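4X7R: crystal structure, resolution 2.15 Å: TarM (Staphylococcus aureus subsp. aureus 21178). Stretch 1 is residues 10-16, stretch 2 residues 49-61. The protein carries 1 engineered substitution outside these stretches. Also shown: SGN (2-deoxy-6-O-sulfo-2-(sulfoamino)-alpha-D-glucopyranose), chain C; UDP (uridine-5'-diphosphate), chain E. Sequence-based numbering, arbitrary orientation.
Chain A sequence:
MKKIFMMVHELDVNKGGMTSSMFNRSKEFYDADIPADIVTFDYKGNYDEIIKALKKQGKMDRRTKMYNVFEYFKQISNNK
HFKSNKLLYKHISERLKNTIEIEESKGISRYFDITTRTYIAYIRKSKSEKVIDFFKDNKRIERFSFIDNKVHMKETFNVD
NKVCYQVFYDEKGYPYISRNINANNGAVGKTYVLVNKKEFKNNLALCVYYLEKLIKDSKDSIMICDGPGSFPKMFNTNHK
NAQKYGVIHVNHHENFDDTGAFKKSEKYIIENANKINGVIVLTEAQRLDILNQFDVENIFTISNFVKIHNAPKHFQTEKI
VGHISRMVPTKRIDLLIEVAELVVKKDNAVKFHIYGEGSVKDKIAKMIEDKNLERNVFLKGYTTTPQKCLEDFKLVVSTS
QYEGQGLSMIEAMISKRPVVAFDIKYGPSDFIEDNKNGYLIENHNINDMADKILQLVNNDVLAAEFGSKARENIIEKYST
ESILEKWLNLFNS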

# COMPACT_ATOMS: atom_id res chain seq x y z
N GLU A 10 3.38 4.00 -4.36
CA GLU A 10 2.57 3.46 -5.45
C GLU A 10 1.14 3.24 -5.01
O GLU A 10 0.83 3.27 -3.81
CB GLU A 10 3.12 2.08 -5.86
CG GLU A 10 2.86 0.96 -4.84
CD GLU A 10 3.19 -0.45 -5.28
OE1 GLU A 10 2.77 -0.87 -6.38
OE2 GLU A 10 3.83 -1.16 -4.47
N LEU A 11 0.28 2.95 -6.00
CA LEU A 11 -1.11 2.53 -5.82
C LEU A 11 -1.24 1.19 -6.50
O LEU A 11 -0.66 0.98 -7.56
CB LEU A 11 -2.12 3.51 -6.45
CG LEU A 11 -2.33 4.87 -5.77
CD1 LEU A 11 -3.40 5.66 -6.49
CD2 LEU A 11 -2.69 4.72 -4.27
N ASP A 12 -1.95 0.27 -5.88
CA ASP A 12 -2.23 -1.06 -6.40
C ASP A 12 -3.55 -1.59 -5.83
O ASP A 12 -4.07 -1.02 -4.86
CB ASP A 12 -1.06 -2.04 -6.20
CG ASP A 12 -0.91 -2.99 -7.38
OD1 ASP A 12 -1.86 -3.09 -8.19
OD2 ASP A 12 0.16 -3.61 -7.51
N VAL A 13 -4.07 -2.68 -6.42
CA VAL A 13 -5.35 -3.31 -6.09
C VAL A 13 -5.44 -4.18 -4.83
O VAL A 13 -6.57 -4.46 -4.38
CB VAL A 13 -5.99 -4.03 -7.31
CG1 VAL A 13 -6.30 -3.05 -8.43
CG2 VAL A 13 -5.11 -5.18 -7.80
N ASN A 14 -4.35 -4.69 -4.29
CA ASN A 14 -4.63 -5.52 -3.11
C ASN A 14 -3.91 -5.00 -1.87
O ASN A 14 -3.19 -5.74 -1.20
CB ASN A 14 -4.40 -7.04 -3.39
CG ASN A 14 -5.49 -7.81 -4.15
OD1 ASN A 14 -5.39 -9.03 -4.32
ND2 ASN A 14 -6.56 -7.16 -4.64
N LYS A 15 -4.08 -3.69 -1.58
CA LYS A 15 -3.39 -3.00 -0.48
C LYS A 15 -4.19 -2.88 0.83
O LYS A 15 -5.37 -3.24 0.90
CB LYS A 15 -2.85 -1.62 -0.95
CG LYS A 15 -1.84 -1.68 -2.11
CD LYS A 15 -0.44 -2.05 -1.63
CE LYS A 15 0.47 -2.49 -2.75
NZ LYS A 15 0.10 -3.84 -3.27
N GLY A 16 -3.51 -2.39 1.86
CA GLY A 16 -4.03 -2.21 3.21
C GLY A 16 -4.48 -0.80 3.55
O GLY A 16 -4.93 -0.04 2.68
N GLU A 49 -4.70 0.48 -16.19
CA GLU A 49 -5.52 -0.67 -15.78
C GLU A 49 -5.71 -0.79 -14.27
O GLU A 49 -6.75 -1.28 -13.82
CB GLU A 49 -4.99 -1.99 -16.38
CG GLU A 49 -5.14 -2.13 -17.89
CD GLU A 49 -6.37 -1.53 -18.57
OE1 GLU A 49 -6.22 -0.45 -19.19
OE2 GLU A 49 -7.46 -2.13 -18.50
N ILE A 50 -4.68 -0.37 -13.47
CA ILE A 50 -4.73 -0.42 -12.00
C ILE A 50 -5.79 0.59 -11.52
O ILE A 50 -6.68 0.24 -10.74
CB ILE A 50 -3.34 -0.16 -11.34
CG1 ILE A 50 -2.21 -1.14 -11.83
CG2 ILE A 50 -3.42 -0.05 -9.81
CD1 ILE A 50 -2.37 -2.64 -11.50
N ILE A 51 -5.70 1.84 -12.02
CA ILE A 51 -6.61 2.92 -11.69
C ILE A 51 -8.09 2.59 -11.98
O ILE A 51 -8.94 2.71 -11.08
CB ILE A 51 -6.13 4.28 -12.27
CG1 ILE A 51 -4.71 4.67 -11.75
CG2 ILE A 51 -7.15 5.40 -12.03
CD1 ILE A 51 -4.48 4.57 -10.13
N LYS A 52 -8.37 2.09 -13.22
CA LYS A 52 -9.71 1.68 -13.64
C LYS A 52 -10.27 0.63 -12.68
O LYS A 52 -11.42 0.75 -12.27
CB LYS A 52 -9.71 1.10 -15.07
CG LYS A 52 -9.45 2.11 -16.18
CD LYS A 52 -9.58 1.42 -17.54
CE LYS A 52 -8.92 2.16 -18.68
NZ LYS A 52 -9.62 3.43 -19.02
N ALA A 53 -9.44 -0.39 -12.31
CA ALA A 53 -9.84 -1.47 -11.40
C ALA A 53 -10.19 -0.93 -10.01
O ALA A 53 -11.22 -1.32 -9.47
CB ALA A 53 -8.74 -2.51 -11.31
N LEU A 54 -9.34 -0.04 -9.44
CA LEU A 54 -9.54 0.57 -8.11
C LEU A 54 -10.80 1.42 -8.08
O LEU A 54 -11.51 1.44 -7.07
CB LEU A 54 -8.34 1.44 -7.71
CG LEU A 54 -7.06 0.74 -7.26
CD1 LEU A 54 -5.90 1.72 -7.21
CD2 LEU A 54 -7.26 0.04 -5.92
N LYS A 55 -11.09 2.12 -9.20
CA LYS A 55 -12.30 2.94 -9.31
C LYS A 55 -13.56 2.09 -9.48
O LYS A 55 -14.56 2.37 -8.83
CB LYS A 55 -12.16 4.00 -10.41
CG LYS A 55 -11.15 5.06 -10.04
CD LYS A 55 -11.14 6.24 -10.98
CE LYS A 55 -10.06 7.17 -10.49
NZ LYS A 55 -10.17 8.52 -11.08
N LYS A 56 -13.48 1.02 -10.31
CA LYS A 56 -14.58 0.08 -10.56
C LYS A 56 -15.00 -0.62 -9.26
O LYS A 56 -16.20 -0.75 -9.01
CB LYS A 56 -14.17 -0.95 -11.64
CG LYS A 56 -15.23 -1.99 -11.96
CD LYS A 56 -15.12 -2.52 -13.40
CE LYS A 56 -16.40 -2.42 -14.21
NZ LYS A 56 -17.54 -3.15 -13.60
N GLN A 57 -14.01 -1.00 -8.43
CA GLN A 57 -14.21 -1.64 -7.12
C GLN A 57 -14.83 -0.69 -6.08
O GLN A 57 -15.27 -1.14 -5.01
CB GLN A 57 -12.86 -2.15 -6.59
CG GLN A 57 -12.32 -3.41 -7.28
CD GLN A 57 -10.89 -3.72 -6.91
OE1 GLN A 57 -10.31 -3.15 -5.97
NE2 GLN A 57 -10.28 -4.66 -7.63
N GLY A 58 -14.81 0.61 -6.36
CA GLY A 58 -15.29 1.64 -5.45
C GLY A 58 -14.31 1.98 -4.33
O GLY A 58 -14.69 2.67 -3.38
N LYS A 59 -13.04 1.51 -4.42
CA LYS A 59 -11.99 1.81 -3.43
C LYS A 59 -11.53 3.25 -3.63
O LYS A 59 -11.51 4.05 -2.69
CB LYS A 59 -10.77 0.87 -3.58
CG LYS A 59 -11.02 -0.55 -3.11
CD LYS A 59 -9.88 -1.08 -2.26
CE LYS A 59 -10.33 -2.31 -1.50
NZ LYS A 59 -9.27 -2.84 -0.63
N MET A 60 -11.18 3.57 -4.86
CA MET A 60 -10.73 4.89 -5.24
C MET A 60 -11.91 5.68 -5.80
O MET A 60 -12.58 5.20 -6.72
CB MET A 60 -9.63 4.75 -6.31
CG MET A 60 -9.01 6.05 -6.73
SD MET A 60 -7.58 5.65 -7.74
CE MET A 60 -6.87 7.24 -7.97
N ASP A 61 -12.16 6.89 -5.26
CA ASP A 61 -13.23 7.79 -5.72
C ASP A 61 -12.95 8.15 -7.18
O ASP A 61 -11.79 8.35 -7.55
CB ASP A 61 -13.26 9.06 -4.85
CG ASP A 61 -14.47 9.95 -5.06
OD1 ASP A 61 -14.45 10.74 -6.01
OD2 ASP A 61 -15.39 9.91 -4.21
C1 SGN C . 4.72 -0.97 3.09
C2 SGN C . 4.35 -2.39 3.61
C3 SGN C . 3.38 -3.13 2.63
C4 SGN C . 2.20 -2.24 2.19
C5 SGN C . 2.69 -0.84 1.75
C6 SGN C . 1.52 0.07 1.38
N2 SGN C . 5.57 -3.18 3.84
O3 SGN C . 2.85 -4.32 3.26
O4 SGN C . 1.48 -2.87 1.11
O5 SGN C . 3.51 -0.20 2.79
O6 SGN C . 0.67 0.18 2.52
S1 SGN C . 5.93 -3.29 5.53
O1S SGN C . 4.82 -4.09 6.23
O2S SGN C . 6.03 -1.89 6.17
O3S SGN C . 7.28 -4.02 5.66
S2 SGN C . -0.80 -0.24 2.45
O4S SGN C . -1.33 -0.24 3.89
O5S SGN C . -0.99 -1.62 1.83
O6S SGN C . -1.49 0.82 1.59
N1 UDP E . -8.36 -4.74 3.44
C2 UDP E . -9.26 -5.12 2.46
N3 UDP E . -9.25 -6.46 2.14
C4 UDP E . -8.43 -7.43 2.67
C5 UDP E . -7.48 -6.96 3.65
C6 UDP E . -7.48 -5.66 3.99
O2 UDP E . -10.02 -4.33 1.91
O4 UDP E . -8.57 -8.61 2.30
C1' UDP E . -8.48 -3.35 3.95
C2' UDP E . -9.39 -3.21 5.16
O2' UDP E . -10.75 -3.06 4.77
C3' UDP E . -8.85 -1.93 5.80
C4' UDP E . -7.36 -2.00 5.48
O4' UDP E . -7.21 -2.90 4.36
O3' UDP E . -9.45 -0.71 5.38
C5' UDP E . -6.48 -2.44 6.62
O5' UDP E . -6.40 -1.33 7.54
PA UDP E . -5.68 -1.34 8.97
O1A UDP E . -5.55 0.05 9.46
O2A UDP E . -6.53 -2.18 9.94
O3A UDP E . -4.28 -2.01 8.80
PB UDP E . -3.05 -1.73 7.80
O1B UDP E . -2.94 -0.26 7.53
O2B UDP E . -3.27 -2.48 6.48
O3B UDP E . -1.77 -2.20 8.46

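The contact between residues 10-16 and the segment 49-61 is made by apolar packing; no hydrogen bond crosses it. An irregular strip of chain lies against a helix that includes residues 49-56, with Asp12 nearest Ile50 and Val13 nearest Leu54 along the backbone, and together the two sides bury 407 Å².

Val13 contributes the largest share, 89 Å². Its CA-to-CB bond points sideways to the helix, and the m rotamer places CG1 among three helix side chains: 3.8 Å from Ala53 CB, 4.0 Å from Leu54 CG and 4.4 Å from Ile50 CG2. Val13 CG1 also lies 4.0 Å from the backbone atom Ile50 O, so it reaches down to the helix main chain as well as its side chains. Ala53 also points toward the strip, and its methyl is the side-chain atom that meets Val13. Backbone atoms of the strip join in, with Val13 CA 3.9 Å from Leu54 CD2.

Leu11, which covers 65 Å², is buried and points toward the helix. With chi1 m and chi2 t, it sends CD1 to within 4.0 Å of Ile51 CD1 and 4.1 Å of Met60 CE, while its CB rests 4.3 Å from Leu54 CD1. The extended side chain of Met60, t at all three chi angles, thus brings its terminal methyl back to the strip from beyond the helix. The turn that carries the chain there passes through Gly58, whose positive phi suits glycine and which closes a Schellman motif; Met60 N donates to Leu54 O at 3.1 Å.

Ile50, the third major contributor at 58 Å², points toward the strip and meets both apolar and polar groups. Its CG2 lies 3.7 Å from Leu11 O, and its CD1 approaches Asp12 OD1 at 3.4 Å. That carboxylate is not left without a partner: Val13 N donates to Asp12 OD1 at 2.9 Å, a bond that ties the local backbone to the side chain beside the isoleucine. Leu54 lies between Leu11 and Val13, its CD1 near the former and its CD2 also 3.5 Å from Asp12 O.

Polar side chains add less to the contact. Gln57 OE1 is buried by the contact without a partner, 4.3 Å from Val13 O. Lys59 NZ lies 4.2 Å from Lys15 O but hydrogen-bonds UDP O2 at 3.0 Å, while Gly16 N donates to SGN O5S at 2.6 Å, so each stretch also engages a bound ligand.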